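PDB 5IE0: oxalate--CoA ligase from Arabidopsis thaliana, which belongs to the ANL clan of AMP-binding enzymes, with an AMP-binding region followed by a smaller C-terminal domain. Local coordinates for residues A[19-24]-A[231-236]; A[85-90]-A[211-216]. All coordinates share one frame; numbering follows the deposited sequence.

Contact 1 (A[19-24]-A[231-236]). With SRT (S,R meso-tartaric acid), chain D.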
# COMPACT_ATOMS: atom_id res chain seq x y z
N ASP A 19 0.30 -21.57 -19.11
CA ASP A 19 -0.92 -22.24 -18.67
C ASP A 19 -1.17 -22.13 -17.17
O ASP A 19 -2.18 -22.61 -16.67
CB ASP A 19 -0.89 -23.71 -19.07
CG ASP A 19 -1.05 -23.91 -20.56
OD1 ASP A 19 -1.90 -23.22 -21.15
OD2 ASP A 19 -0.33 -24.75 -21.13
N ARG A 20 -0.24 -21.51 -16.45
CA ARG A 20 -0.44 -21.31 -15.02
C ARG A 20 -1.46 -20.21 -14.79
O ARG A 20 -1.58 -19.28 -15.59
CB ARG A 20 0.88 -20.96 -14.34
CG ARG A 20 1.92 -22.06 -14.48
CD ARG A 20 2.83 -22.09 -13.27
NE ARG A 20 2.07 -22.28 -12.04
CZ ARG A 20 1.99 -23.44 -11.39
NH1 ARG A 20 2.62 -24.51 -11.86
NH2 ARG A 20 1.27 -23.52 -10.27
N ARG A 21 -2.21 -20.32 -13.70
CA ARG A 21 -3.23 -19.33 -13.38
C ARG A 21 -2.59 -17.99 -13.00
O ARG A 21 -1.63 -17.94 -12.24
CB ARG A 21 -4.12 -19.83 -12.25
CG ARG A 21 -5.33 -18.96 -11.98
CD ARG A 21 -6.28 -19.67 -11.04
NE ARG A 21 -5.64 -20.00 -9.77
CZ ARG A 21 -5.74 -19.26 -8.68
NH1 ARG A 21 -6.45 -18.14 -8.69
NH2 ARG A 21 -5.12 -19.64 -7.56
N ALA A 22 -3.14 -16.91 -13.55
CA ALA A 22 -2.63 -15.56 -13.31
C ALA A 22 -3.62 -14.72 -12.53
O ALA A 22 -3.27 -14.09 -11.54
CB ALA A 22 -2.30 -14.88 -14.64
N LEU A 23 -4.87 -14.69 -12.99
CA LEU A 23 -5.85 -13.77 -12.43
C LEU A 23 -7.26 -14.35 -12.40
O LEU A 23 -7.84 -14.67 -13.43
CB LEU A 23 -5.84 -12.46 -13.23
CG LEU A 23 -6.70 -11.31 -12.73
CD1 LEU A 23 -6.20 -10.79 -11.39
CD2 LEU A 23 -6.69 -10.20 -13.77
N SER A 24 -7.80 -14.48 -11.19
CA SER A 24 -9.16 -14.96 -10.99
C SER A 24 -10.04 -13.84 -10.45
O SER A 24 -9.58 -12.94 -9.75
CB SER A 24 -9.19 -16.15 -10.04
OG SER A 24 -8.51 -17.28 -10.58
N ALA A 231 -0.48 -16.61 -8.85
CA ALA A 231 -1.88 -16.28 -9.12
C ALA A 231 -2.41 -15.21 -8.17
O ALA A 231 -1.98 -15.10 -7.02
CB ALA A 231 -2.74 -17.54 -9.02
N VAL A 232 -3.34 -14.41 -8.69
CA VAL A 232 -4.00 -13.36 -7.93
C VAL A 232 -5.50 -13.55 -8.00
O VAL A 232 -6.04 -13.76 -9.07
CB VAL A 232 -3.66 -11.96 -8.50
CG1 VAL A 232 -4.37 -10.88 -7.72
CG2 VAL A 232 -2.16 -11.74 -8.50
N THR A 233 -6.19 -13.48 -6.86
CA THR A 233 -7.64 -13.55 -6.87
C THR A 233 -8.26 -12.25 -6.39
O THR A 233 -7.86 -11.69 -5.37
CB THR A 233 -8.18 -14.72 -6.00
OG1 THR A 233 -7.71 -15.96 -6.54
CG2 THR A 233 -9.70 -14.73 -5.99
N LEU A 234 -9.22 -11.74 -7.17
CA LEU A 234 -9.96 -10.55 -6.80
C LEU A 234 -11.31 -10.97 -6.23
O LEU A 234 -11.98 -11.83 -6.79
CB LEU A 234 -10.17 -9.65 -8.02
CG LEU A 234 -8.91 -9.32 -8.83
CD1 LEU A 234 -9.28 -8.46 -10.02
CD2 LEU A 234 -7.87 -8.62 -7.97
N PRO A 235 -11.69 -10.38 -5.09
CA PRO A 235 -13.02 -10.62 -4.52
C PRO A 235 -14.13 -10.30 -5.51
O PRO A 235 -13.97 -9.40 -6.35
CB PRO A 235 -13.06 -9.66 -3.32
CG PRO A 235 -11.63 -9.50 -2.93
CD PRO A 235 -10.86 -9.52 -4.23
N ALA A 236 -15.23 -11.04 -5.41
CA ALA A 236 -16.33 -10.95 -6.36
C ALA A 236 -16.89 -9.54 -6.46
O ALA A 236 -17.30 -9.10 -7.54
CB ALA A 236 -17.43 -11.93 -5.98
O1 SRT D . -2.60 -21.47 -6.73
O11 SRT D . -2.51 -23.65 -6.74
C1 SRT D . -2.72 -22.56 -7.34
C2 SRT D . -3.11 -22.56 -8.80
O2 SRT D . -2.09 -23.17 -9.57
C3 SRT D . -4.39 -23.34 -8.97
O3 SRT D . -5.45 -22.66 -8.32
C4 SRT D . -4.70 -23.45 -10.45
O4 SRT D . -3.96 -24.14 -11.20
O41 SRT D . -5.71 -22.87 -10.92
O HOH W 1 -5.07 -16.45 -6.42

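Contact 2 (A[85-90]-A[211-216]). With SRT (S,R meso-tartaric acid), chain C.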
# COMPACT_ATOMS: atom_id res chain seq x y z
N PRO A 85 -4.11 5.57 -11.75
CA PRO A 85 -5.26 5.00 -11.04
C PRO A 85 -5.78 5.98 -9.99
O PRO A 85 -5.00 6.60 -9.28
CB PRO A 85 -4.69 3.74 -10.38
CG PRO A 85 -3.22 3.97 -10.31
CD PRO A 85 -2.87 4.81 -11.49
N LEU A 86 -7.10 6.09 -9.91
CA LEU A 86 -7.73 7.05 -9.01
C LEU A 86 -8.83 6.41 -8.17
O LEU A 86 -9.53 5.51 -8.64
CB LEU A 86 -8.30 8.22 -9.82
CG LEU A 86 -7.27 9.09 -10.55
CD1 LEU A 86 -7.96 10.15 -11.40
CD2 LEU A 86 -6.33 9.74 -9.55
N ASN A 87 -8.96 6.87 -6.94
CA ASN A 87 -10.01 6.44 -6.02
C ASN A 87 -11.39 6.66 -6.62
O ASN A 87 -11.77 7.80 -6.92
CB ASN A 87 -9.87 7.18 -4.69
CG ASN A 87 -10.78 6.63 -3.61
OD1 ASN A 87 -11.72 5.88 -3.87
ND2 ASN A 87 -10.49 7.01 -2.36
N ALA A 88 -12.16 5.59 -6.75
CA ALA A 88 -13.49 5.67 -7.36
C ALA A 88 -14.47 6.47 -6.51
O ALA A 88 -15.50 6.93 -7.02
CB ALA A 88 -14.03 4.27 -7.61
N ALA A 89 -14.16 6.65 -5.23
CA ALA A 89 -15.06 7.35 -4.32
C ALA A 89 -14.85 8.86 -4.31
O ALA A 89 -15.51 9.58 -3.56
CB ALA A 89 -14.91 6.79 -2.91
N TYR A 90 -13.93 9.34 -5.15
CA TYR A 90 -13.67 10.77 -5.28
C TYR A 90 -14.91 11.54 -5.75
O TYR A 90 -15.73 11.00 -6.50
CB TYR A 90 -12.53 11.03 -6.27
CG TYR A 90 -11.13 10.91 -5.71
CD1 TYR A 90 -10.87 11.07 -4.36
CD2 TYR A 90 -10.06 10.63 -6.56
CE1 TYR A 90 -9.58 10.96 -3.86
CE2 TYR A 90 -8.77 10.52 -6.07
CZ TYR A 90 -8.53 10.69 -4.72
OH TYR A 90 -7.25 10.57 -4.25
N PRO A 211 -7.02 -1.59 -1.82
CA PRO A 211 -7.29 -0.85 -3.06
C PRO A 211 -6.10 -0.88 -4.02
O PRO A 211 -4.96 -0.66 -3.59
CB PRO A 211 -7.58 0.57 -2.57
CG PRO A 211 -7.01 0.64 -1.19
CD PRO A 211 -7.17 -0.74 -0.62
N LEU A 212 -6.36 -1.15 -5.29
CA LEU A 212 -5.28 -1.26 -6.27
C LEU A 212 -4.85 0.10 -6.82
O LEU A 212 -4.03 0.16 -7.74
CB LEU A 212 -5.69 -2.19 -7.41
CG LEU A 212 -5.82 -3.67 -7.03
CD1 LEU A 212 -6.46 -4.46 -8.17
CD2 LEU A 212 -4.46 -4.25 -6.66
N PHE A 213 -5.37 1.19 -6.26
CA PHE A 213 -4.91 2.51 -6.67
C PHE A 213 -3.88 3.09 -5.68
O PHE A 213 -3.54 4.27 -5.76
CB PHE A 213 -6.09 3.47 -6.87
CG PHE A 213 -7.04 3.57 -5.70
CD1 PHE A 213 -6.78 4.44 -4.65
CD2 PHE A 213 -8.20 2.82 -5.67
CE1 PHE A 213 -7.65 4.54 -3.58
CE2 PHE A 213 -9.08 2.92 -4.60
CZ PHE A 213 -8.81 3.78 -3.56
N HIS A 214 -3.40 2.25 -4.77
CA HIS A 214 -2.23 2.57 -3.94
C HIS A 214 -1.18 1.48 -4.17
O HIS A 214 -1.52 0.39 -4.60
CB HIS A 214 -2.61 2.68 -2.47
CG HIS A 214 -3.47 3.86 -2.15
ND1 HIS A 214 -3.07 5.15 -2.40
CD2 HIS A 214 -4.70 3.95 -1.60
CE1 HIS A 214 -4.02 5.99 -2.02
NE2 HIS A 214 -5.02 5.28 -1.53
N VAL A 215 0.09 1.77 -3.89
CA VAL A 215 1.16 0.85 -4.28
C VAL A 215 1.24 -0.43 -3.45
O VAL A 215 1.82 -1.41 -3.90
CB VAL A 215 2.55 1.53 -4.25
CG1 VAL A 215 2.67 2.54 -5.37
CG2 VAL A 215 2.81 2.20 -2.92
N HIS A 216 0.68 -0.45 -2.24
CA HIS A 216 0.72 -1.67 -1.44
C HIS A 216 -0.02 -2.80 -2.17
O HIS A 216 0.57 -3.84 -2.47
CB HIS A 216 0.14 -1.45 -0.04
CG HIS A 216 0.26 -2.63 0.87
ND1 HIS A 216 0.10 -2.54 2.23
CD2 HIS A 216 0.52 -3.94 0.61
CE1 HIS A 216 0.26 -3.73 2.78
NE2 HIS A 216 0.51 -4.60 1.82
O1 SRT C . 0.59 5.11 0.41
O11 SRT C . -1.33 4.10 0.21
C1 SRT C . -0.09 4.05 0.37
C2 SRT C . 0.56 2.70 0.53
O2 SRT C . 0.66 2.02 -0.69
C3 SRT C . 1.90 2.87 1.21
O3 SRT C . 1.60 2.97 2.57
C4 SRT C . 2.77 1.65 0.98
O4 SRT C . 3.59 1.64 0.03
O41 SRT C . 2.69 0.66 1.74
O HOH W 2 -4.35 6.69 -6.65

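Contact 1 (A[19-24]-A[231-236])
With CG anti to the backbone N (chi1 -172°) and a single bend at chi3 (59°), the chain of Arg21 brings its guanidinium over Ala231, whose CB lies 3.4 Å above the centre of the group. The two strands pair in parallel at the middle of a mixed four-stranded sheet of the AMP-binding region. Ser24 N bonds to Val232 O (2.8 Å), Leu234 N to Ser24 O, and Val232 N to Ala22 O at a poorer angle (147°). Ala231 suits its place because a bare methyl fits under the flat cation. On the sheet face of Leu23 and Val232, branched apolar side chains meet: Leu23 CD1 touches Val232 CB and Leu234 CG, both at 4.0 Å. Leu23 lies against helix 67-78 and Val232 against helix 215-227. On the face of Ser24 and Thr233, Arg21 NH1 donates to Ser24 OG, which also bonds Asn30. The guanidinium also holds a bound meso-tartaric acid: NE, and NH2 toward O3, make weak bonds, while NH2 donates to O1 of the ligand at 3.2 Å and also bonds Ser205. One water accepts from Arg21 NH1 and lies 2.7 Å from Thr233 OG1.

Contact 2 (A[85-90]-A[211-216])
Phe213 turns one flat face of its ring to Asn87, and the backbone as well as the side chain of that asparagine lies on it. Asn87 CA stands 3.7 Å from the ring centroid and only 7° off the normal, a CH-pi contact over the middle of the face. The side-chain amide continues across the far end of the ring, CG reaching Phe213 CZ at 3.5 Å, with amide and ring planes inclined by 23°. At chi1 53°, Phe213 CG sits between its own backbone N and carbonyl carbon, which folds the ring back over the turn 211-214; Pro211 CB consequently covers the opposite face near its rim. The aromatic ring is thus clasped between two loops, where a broad, flat side chain can use both faces. Each loop contains a type I beta turn, Asn87 to Tyr90 and Pro211 to His214, and the second leads straight into helix 215-227 with His214 at the N-cap position. Asparagine suits the start of the first turn: its OD1 accepts from Ala89 N (2.9 Å), making an Asx turn, while its CB rests over the centre of the Tyr90 ring. At the root of the Phe213 side chain, the compact Pro85 packs CB against Phe213 CB at 3.8 Å, its other neighbours including Leu166 and Phe69. No direct hydrogen bond joins the segments; instead a water donates to both Pro85 O and Phe213 O, at 2.7 Å each. At the helix start, His216 N donates to O2 of a second meso-tartaric acid (2.9 Å), which also bonds Ser289, His319 and Lys500.

In the fold
From the N terminus, helix 6-16 leads into strand 21-25, which holds one half of contact 1 and waits more than 200 residues for its partner. The chain then lays down strands 58-61 and 82-85 of a second, five-stranded sheet, and the loop after 82-85 supplies the first half of contact 2. Residues 211-216 close the inner loop at the start of helix 215-227; this helix runs on to strand 231-234, which closes the outer loop. Contact 2 is therefore nested inside the loop that contact 1 closes, their centres about 20 Å apart. Contact 1 joins two strands within one sheet, whereas contact 2 ties the loop after outermost strand 82-85 to the entry of helix 215-227.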